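Local coordinates for protein putative pectin lyase (PDB 7CHU) that serves as a trimeric tailspike of a deep-sea thermophilic bacteriophage and probably binds or cleaves a host surface polysaccharide, at residues Y349-D363 and P376-F390. Numbering follows the deposited sequence.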
# COMPACT_ATOMS: atom_id res chain seq x y z
N TYR A 349 -7.83 0.88 -25.26
CA TYR A 349 -6.78 0.12 -24.60
C TYR A 349 -6.91 0.23 -23.09
O TYR A 349 -7.48 1.20 -22.57
CB TYR A 349 -5.41 0.64 -25.01
CG TYR A 349 -5.19 0.64 -26.50
CD1 TYR A 349 -4.76 -0.51 -27.15
CD2 TYR A 349 -5.38 1.81 -27.26
CE1 TYR A 349 -4.53 -0.52 -28.52
CE2 TYR A 349 -5.15 1.82 -28.65
CZ TYR A 349 -4.74 0.64 -29.26
OH TYR A 349 -4.51 0.61 -30.62
N PHE A 350 -6.37 -0.77 -22.38
CA PHE A 350 -6.19 -0.62 -20.94
C PHE A 350 -5.26 0.56 -20.67
O PHE A 350 -5.56 1.42 -19.85
CB PHE A 350 -5.62 -1.88 -20.29
CG PHE A 350 -6.52 -3.10 -20.39
CD1 PHE A 350 -7.88 -2.97 -20.61
CD2 PHE A 350 -5.98 -4.37 -20.24
CE1 PHE A 350 -8.69 -4.09 -20.71
CE2 PHE A 350 -6.78 -5.51 -20.33
CZ PHE A 350 -8.14 -5.36 -20.57
N VAL A 351 -4.13 0.60 -21.38
CA VAL A 351 -3.11 1.65 -21.25
C VAL A 351 -2.73 2.10 -22.65
O VAL A 351 -2.19 1.32 -23.44
CB VAL A 351 -1.85 1.17 -20.49
CG1 VAL A 351 -0.82 2.27 -20.40
CG2 VAL A 351 -2.19 0.66 -19.05
N ASN A 352 -3.03 3.36 -22.97
CA ASN A 352 -2.77 3.95 -24.28
C ASN A 352 -1.59 4.90 -24.11
O ASN A 352 -1.74 5.99 -23.56
CB ASN A 352 -4.01 4.66 -24.80
CG ASN A 352 -3.87 5.10 -26.26
OD1 ASN A 352 -2.81 4.93 -26.86
ND2 ASN A 352 -4.94 5.67 -26.82
N LEU A 353 -0.41 4.47 -24.54
CA LEU A 353 0.80 5.29 -24.47
C LEU A 353 0.81 6.17 -25.72
O LEU A 353 1.22 5.74 -26.80
CB LEU A 353 2.03 4.40 -24.34
CG LEU A 353 1.97 3.38 -23.17
CD1 LEU A 353 3.13 2.41 -23.17
CD2 LEU A 353 1.89 4.09 -21.80
N THR A 354 0.33 7.42 -25.58
CA THR A 354 0.15 8.29 -26.74
C THR A 354 1.40 9.12 -27.03
O THR A 354 2.23 9.39 -26.16
CB THR A 354 -1.05 9.23 -26.56
OG1 THR A 354 -0.74 10.25 -25.62
CG2 THR A 354 -2.28 8.48 -26.09
N GLY A 355 1.49 9.59 -28.29
CA GLY A 355 2.50 10.56 -28.66
C GLY A 355 3.88 9.98 -28.44
O GLY A 355 4.14 8.81 -28.74
N THR A 356 4.77 10.78 -27.86
CA THR A 356 6.14 10.36 -27.61
C THR A 356 6.35 9.71 -26.23
O THR A 356 7.50 9.60 -25.79
CB THR A 356 7.09 11.57 -27.69
OG1 THR A 356 6.75 12.45 -26.62
CG2 THR A 356 6.97 12.31 -29.01
N SER A 357 5.27 9.32 -25.54
CA SER A 357 5.36 8.68 -24.22
C SER A 357 6.44 7.60 -24.21
O SER A 357 6.43 6.70 -25.05
CB SER A 357 4.00 8.05 -23.86
OG SER A 357 3.00 9.06 -23.74
N MET A 358 7.39 7.70 -23.28
CA MET A 358 8.50 6.76 -23.30
C MET A 358 8.86 6.28 -21.90
O MET A 358 8.72 7.00 -20.91
CB MET A 358 9.73 7.38 -23.98
CG MET A 358 10.56 8.34 -23.11
SD MET A 358 11.98 9.00 -24.02
CE MET A 358 12.30 7.67 -25.19
N LEU A 359 9.35 5.04 -21.85
CA LEU A 359 9.84 4.39 -20.62
C LEU A 359 8.76 4.28 -19.55
O LEU A 359 9.06 4.16 -18.35
CB LEU A 359 11.08 5.10 -20.06
CG LEU A 359 12.47 4.67 -20.54
CD1 LEU A 359 12.68 3.18 -20.47
CD2 LEU A 359 12.77 5.18 -21.96
N ASN A 360 7.50 4.23 -19.94
CA ASN A 360 6.47 3.76 -19.04
C ASN A 360 6.59 2.24 -18.86
O ASN A 360 7.10 1.53 -19.74
CB ASN A 360 5.11 4.15 -19.58
CG ASN A 360 4.99 5.64 -19.77
OD1 ASN A 360 4.74 6.37 -18.80
ND2 ASN A 360 5.20 6.11 -21.01
N VAL A 361 6.17 1.75 -17.70
CA VAL A 361 6.22 0.32 -17.39
C VAL A 361 4.81 -0.15 -17.08
O VAL A 361 4.07 0.52 -16.34
CB VAL A 361 7.15 0.02 -16.19
CG1 VAL A 361 7.27 -1.51 -16.01
CG2 VAL A 361 8.50 0.66 -16.38
N ILE A 362 4.45 -1.30 -17.63
CA ILE A 362 3.22 -2.02 -17.28
C ILE A 362 3.69 -3.36 -16.73
O ILE A 362 4.15 -4.22 -17.48
CB ILE A 362 2.30 -2.22 -18.49
CG1 ILE A 362 1.83 -0.87 -19.06
CG2 ILE A 362 1.15 -3.14 -18.10
CD1 ILE A 362 1.28 -0.94 -20.47
N ASP A 363 3.55 -3.57 -15.43
CA ASP A 363 4.18 -4.71 -14.77
C ASP A 363 3.24 -5.40 -13.79
O ASP A 363 2.62 -4.74 -12.95
CB ASP A 363 5.46 -4.25 -14.06
CG ASP A 363 6.18 -5.40 -13.38
OD1 ASP A 363 6.41 -5.33 -12.16
OD2 ASP A 363 6.49 -6.40 -14.08
N PRO A 376 -4.44 -4.96 -24.78
CA PRO A 376 -4.24 -4.29 -23.48
C PRO A 376 -3.52 -2.96 -23.59
O PRO A 376 -3.87 -2.02 -22.87
CB PRO A 376 -3.43 -5.32 -22.67
CG PRO A 376 -3.80 -6.64 -23.25
CD PRO A 376 -4.03 -6.38 -24.73
N PHE A 377 -2.51 -2.86 -24.47
CA PHE A 377 -1.78 -1.63 -24.72
C PHE A 377 -1.51 -1.51 -26.21
O PHE A 377 -1.62 -2.49 -26.96
CB PHE A 377 -0.46 -1.59 -23.93
CG PHE A 377 0.33 -2.87 -24.04
CD1 PHE A 377 1.22 -3.06 -25.10
CD2 PHE A 377 0.17 -3.88 -23.09
CE1 PHE A 377 1.96 -4.22 -25.21
CE2 PHE A 377 0.90 -5.06 -23.20
CZ PHE A 377 1.79 -5.24 -24.26
N ASN A 378 -1.19 -0.29 -26.64
CA ASN A 378 -0.96 -0.01 -28.05
C ASN A 378 0.50 -0.30 -28.41
O ASN A 378 1.32 -0.59 -27.54
CB ASN A 378 -1.31 1.45 -28.37
CG ASN A 378 -0.43 2.42 -27.59
OD1 ASN A 378 -0.15 2.19 -26.42
ND2 ASN A 378 0.02 3.49 -28.25
N ASN A 379 0.84 -0.17 -29.69
CA ASN A 379 2.23 -0.22 -30.12
C ASN A 379 2.74 1.21 -30.23
O ASN A 379 2.49 1.87 -31.25
CB ASN A 379 2.35 -0.96 -31.46
CG ASN A 379 1.89 -2.42 -31.37
OD1 ASN A 379 1.97 -3.06 -30.31
ND2 ASN A 379 1.42 -2.96 -32.50
N PRO A 380 3.44 1.74 -29.22
CA PRO A 380 3.74 3.17 -29.20
C PRO A 380 4.97 3.52 -30.03
O PRO A 380 5.77 2.67 -30.41
CB PRO A 380 3.99 3.45 -27.71
CG PRO A 380 4.59 2.16 -27.21
CD PRO A 380 3.96 1.04 -28.04
N THR A 381 5.10 4.82 -30.29
CA THR A 381 6.21 5.35 -31.09
C THR A 381 7.57 5.06 -30.45
O THR A 381 8.50 4.62 -31.13
CB THR A 381 6.01 6.86 -31.28
OG1 THR A 381 4.72 7.11 -31.84
CG2 THR A 381 7.09 7.46 -32.17
N ASN A 382 7.71 5.32 -29.16
CA ASN A 382 8.99 5.19 -28.48
C ASN A 382 8.99 3.99 -27.54
O ASN A 382 7.95 3.38 -27.29
CB ASN A 382 9.32 6.48 -27.70
CG ASN A 382 9.60 7.66 -28.63
OD1 ASN A 382 10.19 7.50 -29.70
ND2 ASN A 382 9.15 8.84 -28.25
N GLU A 383 10.17 3.68 -27.01
CA GLU A 383 10.33 2.49 -26.16
C GLU A 383 9.55 2.63 -24.85
O GLU A 383 9.72 3.60 -24.10
CB GLU A 383 11.81 2.25 -25.85
CG GLU A 383 12.04 1.16 -24.78
CD GLU A 383 13.51 0.88 -24.51
OE1 GLU A 383 14.34 1.14 -25.39
OE2 GLU A 383 13.87 0.40 -23.42
N ASN A 384 8.70 1.63 -24.57
CA ASN A 384 8.10 1.42 -23.27
C ASN A 384 8.25 -0.06 -22.91
O ASN A 384 8.55 -0.89 -23.77
CB ASN A 384 6.64 1.83 -23.27
CG ASN A 384 6.47 3.33 -23.53
OD1 ASN A 384 6.39 4.12 -22.60
ND2 ASN A 384 6.42 3.73 -24.80
N PHE A 385 8.02 -0.40 -21.65
CA PHE A 385 8.37 -1.71 -21.14
C PHE A 385 7.14 -2.39 -20.55
O PHE A 385 6.30 -1.75 -19.91
CB PHE A 385 9.48 -1.57 -20.10
CG PHE A 385 9.98 -2.87 -19.55
CD1 PHE A 385 10.62 -3.81 -20.37
CD2 PHE A 385 9.85 -3.16 -18.19
CE1 PHE A 385 11.10 -5.04 -19.84
CE2 PHE A 385 10.33 -4.36 -17.66
CZ PHE A 385 10.95 -5.30 -18.50
N PHE A 386 7.02 -3.70 -20.75
CA PHE A 386 5.91 -4.38 -20.11
C PHE A 386 6.33 -5.78 -19.70
O PHE A 386 7.17 -6.42 -20.34
CB PHE A 386 4.67 -4.45 -21.01
CG PHE A 386 4.89 -5.24 -22.28
CD1 PHE A 386 5.29 -4.61 -23.44
CD2 PHE A 386 4.66 -6.63 -22.30
CE1 PHE A 386 5.49 -5.34 -24.63
CE2 PHE A 386 4.86 -7.37 -23.47
CZ PHE A 386 5.26 -6.72 -24.64
N CYS A 387 5.71 -6.26 -18.62
CA CYS A 387 5.92 -7.62 -18.13
C CYS A 387 4.65 -7.98 -17.35
O CYS A 387 4.57 -7.78 -16.14
CB CYS A 387 7.16 -7.74 -17.25
SG CYS A 387 7.44 -9.46 -16.59
N SER A 388 3.67 -8.53 -18.07
CA SER A 388 2.35 -8.82 -17.51
C SER A 388 1.67 -9.89 -18.34
O SER A 388 2.03 -10.12 -19.49
CB SER A 388 1.43 -7.58 -17.47
OG SER A 388 2.04 -6.49 -16.83
N ASP A 389 0.65 -10.52 -17.76
CA ASP A 389 -0.10 -11.57 -18.47
C ASP A 389 -1.58 -11.21 -18.47
O ASP A 389 -2.27 -11.35 -17.46
CB ASP A 389 0.13 -12.94 -17.83
CG ASP A 389 -0.27 -14.09 -18.76
OD1 ASP A 389 -0.86 -13.85 -19.83
OD2 ASP A 389 0.03 -15.24 -18.40
N PHE A 390 -2.05 -10.73 -19.62
CA PHE A 390 -3.43 -10.34 -19.84
C PHE A 390 -4.17 -11.44 -20.59
O PHE A 390 -3.59 -12.17 -21.40
CB PHE A 390 -3.52 -9.05 -20.67
CG PHE A 390 -2.88 -7.84 -20.04
CD1 PHE A 390 -1.59 -7.46 -20.38
CD2 PHE A 390 -3.58 -7.05 -19.13
CE1 PHE A 390 -1.01 -6.31 -19.84
CE2 PHE A 390 -2.99 -5.91 -18.57
CZ PHE A 390 -1.71 -5.55 -18.93
O HOH W 1 2.86 6.56 -29.15
O HOH W 2 5.75 6.82 -27.65
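Asn378 CB lies over one face of the partly exposed Tyr349 ring, 3.8 Å from its centroid, as a CH-pi contact. The rings of Phe350 and Phe390 meet obliquely, planes 49° apart, with Phe390 CD2 at the edge of Phe350. Pro376 CB covers one face of Phe390, and Ile362 CG2 sits at that ring's edge. Phe377 CZ lies over the centre of one Phe386 face. Phe350, Pro376, Ile362 and Phe390 are buried between successive coils of a right-handed parallel beta-helix, the fold of the pectate lyase-like family. Strands 361-363 and 385-387 run parallel, their axes 4.6 Å apart at closest approach, Ile362 beside Phe386. On their inner face Ile362 CD1 reaches Phe377 CB; on the other, Val361 CG1 meets the edge of Phe385, where a second subunit packs. Asparagine side chains of one coil bond to the backbone of the coil before. Asn378 OD1 accepts from Leu353 N while its ND2 donates to Leu353 O, which fixes the amide's rotation. Asn382 ND2 donates to Thr356 O. One water accepts from Thr381 N, another from Asn382 N; both lie within bonding distance of Gly355 O. Buried Asn384 ND2 donates to Ser357 O at 3.0 Å. Its OD1 takes two bonds from one residue: Asn360 N at 2.9 Å and Asn360 ND2 at 2.8 Å.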